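Local coordinates for TudS (Uncultured bacterium, PDB 6Z96), which probably removes sulfur from thiouracil without net redox change, using a [4Fe-4S] cluster that takes up the sulfur as a [4Fe-5S] intermediate, at residues Ile5-Ala9 with Cys10-Gln14; Leu82-Gly85 with Leu86-Gln90. All blocks are in the same frame, centred on the assembly; numbering follows the deposited sequence.

Contact 1 of 2, residues Ile5-Ala9 with Cys10-Gln14. With SF4 (iron/sulfur cluster), chain C.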
loop_
_atom_site.group_PDB
_atom_site.type_symbol
_atom_site.label_atom_id
_atom_site.label_comp_id
_atom_site.label_asym_id
_atom_site.label_seq_id
_atom_site.Cartn_x
_atom_site.Cartn_y
_atom_site.Cartn_z
ATOM N N ILE A 5 -9.921 2.263 -7.549
ATOM C CA ILE A 5 -9.191 1.741 -6.409
ATOM C C ILE A 5 -7.872 2.501 -6.297
ATOM O O ILE A 5 -7.399 3.071 -7.285
ATOM C CB ILE A 5 -8.942 0.219 -6.510
ATOM C CG1 ILE A 5 -7.923 -0.143 -7.605
ATOM C CG2 ILE A 5 -10.261 -0.570 -6.668
ATOM C CD1 ILE A 5 -7.493 -1.646 -7.568
ATOM N N ILE A 6 -7.264 2.447 -5.100
ATOM C CA ILE A 6 -5.913 2.971 -4.934
ATOM C C ILE A 6 -5.010 1.729 -4.945
ATOM O O ILE A 6 -5.369 0.672 -4.405
ATOM C CB ILE A 6 -5.803 3.797 -3.635
ATOM C CG1 ILE A 6 -4.419 4.433 -3.492
ATOM C CG2 ILE A 6 -6.116 2.977 -2.413
ATOM C CD1 ILE A 6 -4.370 5.505 -2.358
ATOM N N VAL A 7 -3.833 1.833 -5.602
ATOM C CA VAL A 7 -2.933 0.688 -5.732
ATOM C C VAL A 7 -1.520 1.093 -5.389
ATOM O O VAL A 7 -1.065 2.109 -5.886
ATOM C CB VAL A 7 -2.926 0.159 -7.196
ATOM C CG1 VAL A 7 -2.081 -1.109 -7.332
ATOM C CG2 VAL A 7 -4.346 -0.089 -7.707
ATOM N N SER A 8 -0.792 0.283 -4.596
ATOM C CA SER A 8 0.637 0.542 -4.326
ATOM C C SER A 8 1.371 0.717 -5.666
ATOM O O SER A 8 1.252 -0.139 -6.543
ATOM C CB SER A 8 1.261 -0.669 -3.639
ATOM O OG SER A 8 0.848 -0.735 -2.287
ATOM N N ALA A 9 2.065 1.842 -5.836
ATOM C CA ALA A 9 2.695 2.146 -7.123
ATOM C C ALA A 9 3.673 1.075 -7.581
ATOM O O ALA A 9 3.798 0.831 -8.794
ATOM C CB ALA A 9 3.373 3.518 -7.074
ATOM N N CYS A 10 4.343 0.406 -6.631
ATOM C CA CYS A 10 5.285 -0.650 -7.000
ATOM C C CYS A 10 4.570 -1.837 -7.664
ATOM O O CYS A 10 5.165 -2.486 -8.534
ATOM C CB CYS A 10 6.102 -1.101 -5.799
ATOM S SG CYS A 10 5.093 -1.719 -4.423
ATOM N N LEU A 11 3.312 -2.109 -7.276
ATOM C CA LEU A 11 2.576 -3.233 -7.900
ATOM C C LEU A 11 2.254 -2.953 -9.363
ATOM O O LEU A 11 1.983 -3.895 -10.113
ATOM C CB LEU A 11 1.267 -3.511 -7.145
ATOM C CG LEU A 11 1.457 -4.038 -5.719
ATOM C CD1 LEU A 11 0.084 -4.168 -5.006
ATOM C CD2 LEU A 11 2.138 -5.406 -5.716
ATOM N N LEU A 12 2.232 -1.687 -9.759
ATOM C CA LEU A 12 2.034 -1.283 -11.164
ATOM C C LEU A 12 3.354 -1.205 -11.952
ATOM O O LEU A 12 3.337 -0.801 -13.124
ATOM C CB LEU A 12 1.347 0.064 -11.214
ATOM C CG LEU A 12 -0.028 0.070 -10.605
ATOM C CD1 LEU A 12 -0.562 1.471 -10.573
ATOM C CD2 LEU A 12 -1.001 -0.842 -11.384
ATOM N N GLY A 13 4.463 -1.619 -11.342
ATOM C CA GLY A 13 5.763 -1.644 -12.000
ATOM C C GLY A 13 6.576 -0.380 -11.843
ATOM O O GLY A 13 7.636 -0.258 -12.462
ATOM N N GLN A 14 6.104 0.585 -11.025
ATOM C CA GLN A 14 6.882 1.805 -10.823
ATOM C C GLN A 14 8.084 1.522 -9.940
ATOM O O GLN A 14 7.976 0.808 -8.952
ATOM C CB GLN A 14 6.013 2.903 -10.265
ATOM C CG GLN A 14 4.821 3.199 -11.172
ATOM C CD GLN A 14 4.158 4.487 -10.807
ATOM O OE1 GLN A 14 4.761 5.354 -10.165
ATOM N NE2 GLN A 14 2.928 4.677 -11.251
HETATM FE FE1 SF4 C . 6.872 0.491 -0.620
HETATM FE FE2 SF4 C . 5.368 -0.120 -2.781
HETATM FE FE3 SF4 C . 5.634 2.513 -2.018
HETATM FE FE4 SF4 C . 4.110 0.769 -0.540
HETATM S S1 SF4 C . 3.727 1.522 -2.698
HETATM S S2 SF4 C . 5.594 2.285 0.286
HETATM S S3 SF4 C . 5.337 -1.183 -0.746
HETATM S S4 SF4 C . 7.283 1.097 -2.816
#

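Contact 2 of 2, residues Leu82-Gly85 with Leu86-Gln90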
loop_
_atom_site.group_PDB
_atom_site.type_symbol
_atom_site.label_atom_id
_atom_site.label_comp_id
_atom_site.label_asym_id
_atom_site.label_seq_id
_atom_site.Cartn_x
_atom_site.Cartn_y
_atom_site.Cartn_z
ATOM N N LEU A 82 -1.906 11.000 3.410
ATOM C CA LEU A 82 -2.113 11.408 2.017
ATOM C C LEU A 82 -2.851 10.307 1.238
ATOM O O LEU A 82 -3.671 10.616 0.361
ATOM C CB LEU A 82 -0.778 11.742 1.367
ATOM C CG LEU A 82 -0.206 13.055 1.855
ATOM C CD1 LEU A 82 1.241 13.195 1.404
ATOM C CD2 LEU A 82 -1.048 14.244 1.346
ATOM N N ALA A 83 -2.603 9.026 1.563
ATOM C CA ALA A 83 -3.349 7.931 0.906
ATOM C C ALA A 83 -4.837 8.044 1.265
ATOM O O ALA A 83 -5.696 7.959 0.391
ATOM C CB ALA A 83 -2.807 6.572 1.340
ATOM N N LEU A 84 -5.122 8.306 2.537
ATOM C CA LEU A 84 -6.506 8.487 2.991
ATOM C C LEU A 84 -7.134 9.699 2.293
ATOM O O LEU A 84 -8.272 9.616 1.843
ATOM C CB LEU A 84 -6.527 8.683 4.518
ATOM C CG LEU A 84 -7.909 8.976 5.090
ATOM C CD1 LEU A 84 -8.828 7.795 4.891
ATOM C CD2 LEU A 84 -7.833 9.331 6.559
ATOM N N GLY A 85 -6.384 10.797 2.179
ATOM C CA GLY A 85 -6.875 12.006 1.519
ATOM C C GLY A 85 -7.246 11.763 0.077
ATOM O O GLY A 85 -8.261 12.291 -0.393
ATOM N N LEU A 86 -6.442 10.955 -0.640
ATOM C CA LEU A 86 -6.742 10.642 -2.030
ATOM C C LEU A 86 -8.021 9.797 -2.100
ATOM O O LEU A 86 -8.882 10.046 -2.950
ATOM C CB LEU A 86 -5.557 9.897 -2.665
ATOM C CG LEU A 86 -5.751 9.445 -4.088
ATOM C CD1 LEU A 86 -5.874 10.639 -5.003
ATOM C CD2 LEU A 86 -4.608 8.558 -4.545
ATOM N N CYS A 87 -8.158 8.822 -1.190
ATOM C CA CYS A 87 -9.372 7.986 -1.167
ATOM C C CYS A 87 -10.611 8.819 -0.878
ATOM O O CYS A 87 -11.630 8.616 -1.532
ATOM C CB CYS A 87 -9.239 6.863 -0.153
ATOM S SG CYS A 87 -8.035 5.598 -0.630
ATOM N N LEU A 88 -10.545 9.710 0.114
ATOM C CA LEU A 88 -11.707 10.544 0.452
ATOM C C LEU A 88 -12.074 11.459 -0.705
ATOM O O LEU A 88 -13.255 11.573 -1.042
ATOM C CB LEU A 88 -11.457 11.353 1.718
ATOM C CG LEU A 88 -11.248 10.536 2.992
ATOM C CD1 LEU A 88 -10.882 11.438 4.154
ATOM C CD2 LEU A 88 -12.473 9.683 3.326
ATOM N N ALA A 89 -11.077 12.072 -1.347
ATOM C CA ALA A 89 -11.338 12.985 -2.461
ATOM C C ALA A 89 -11.948 12.276 -3.657
ATOM O O ALA A 89 -12.811 12.841 -4.330
ATOM C CB ALA A 89 -10.050 13.686 -2.881
ATOM N N GLN A 90 -11.462 11.066 -3.960
ATOM C CA GLN A 90 -11.892 10.316 -5.142
ATOM C C GLN A 90 -13.043 9.346 -4.902
ATOM O O GLN A 90 -13.448 8.677 -5.853
ATOM C CB GLN A 90 -10.698 9.533 -5.742
ATOM C CG GLN A 90 -9.569 10.406 -6.289
ATOM C CD GLN A 90 -9.758 10.758 -7.746
ATOM O OE1 GLN A 90 -10.004 9.913 -8.592
ATOM N NE2 GLN A 90 -9.638 12.019 -8.073
#

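Contact 1 of 2, residues Ile5-Ala9 with Cys10-Gln14
The carbonyl O of A9 takes two backbone bonds from the turn that follows it: L12 N reaches A9 O at 3.1 Å and Q14 N reaches it at 3.2 Å. The two donors come from opposite faces of the carbonyl plane, and the Q14 bond is the straighter (152° at the hydrogen). One residue earlier, L11 N binds S8 O at 2.9 Å. G13 N closes back on C10 O, which together with the Q14-to-A9 bond and the positive phi of G13 (91°) makes a Schellman motif. These turns carry C10 to the iron-sulfur cluster, where its SG binds SF4 FE2 at 2.3 Å. SG stands between the backbone N and the carbonyl carbon of C10 (chi1 58°), a rotation that brings it to this iron. Beside it, S8 lays CB against the sulfide SF4 S1 at 3.4 Å, while its OG is held by the backbone N of K98. On the far side of the turn, Q14 runs its CB and CG past A9 O and sets its amide carbon CD 3.9 Å from A9 CB. Cutting Q14 back to an alanine would remove CG and the amide and would probably leave the A9 methyl without the cover of CD, while the backbone bond to A9 O could persist. Further out, S8 CB also meets L11 CD1 at 3.9 Å, and L12 rests on L30. The chemistry is thus that of a hydrogen-bonded turn after strand 5-8 that presents C10 to one corner of the cluster, with the bound H2S about 6 Å from the side chain of C10, consistent with C10 holding the cluster while sulfur binds elsewhere on it.

Contact 2 of 2, residues Leu82-Gly85 with Leu86-Gln90
L88 N donates to L84 O at 2.9 Å, a nearly straight bond (165° at the hydrogen) that lies close to the line of the carbonyl. The neighbouring i to i+4 bonds run alongside: L86 N to L82 O at 3.0 Å, C87 N to A83 O at 3.1 Å and A89 N to G85 O at 3.0 Å. Each of the four carbonyls thus has its own amide one turn on. L84 and L88 also meet through their side chains, L84 CG lying 4.0 Å from L88 CD1 as the two leucines pass at a slant. L84 swings CG opposite its backbone N (chi1 176°), whereas L88 has CG opposite its carbonyl carbon (chi1 -63°), which brings L88 CG to 3.3 Å from L84 O, the same oxygen that accepts its N-H. The methyl of A89 likewise sits 3.4 Å from G85 O. Around the helix, L84 faces L128 and L129 of helix 124-131, L86 leans on F42, and C87 touches I6 and I134; L88 is on the solvent side. Near the last residues, Q90 OE1 binds K4 NZ. This is regular alpha-helical bonding in helix 73-90, one side of which packs on the parallel sheet of an alpha/beta fold.

Contact 1 comes first along the chain and contact 2 later, with their centres about 15 Å apart. Strand 5-8 is an inner strand of the four-stranded parallel sheet, flanked by strands 39-42 and 94-96. Helix 73-90, which carries contact 2, leads into strand 94-96 and packs against the sheet. The two contacts meet through I6: its CG2 lies 3.7 Å from C87 SG, and its CD1 lies 3.8 Å from L86 CD2. V7 faces the other side of the sheet. Contact 2 thus packs on the strand by one side, its other side exposed, whereas contact 1 continues that strand into a loop giving the ligand C10 to a cluster pocket that also includes C43 and C104.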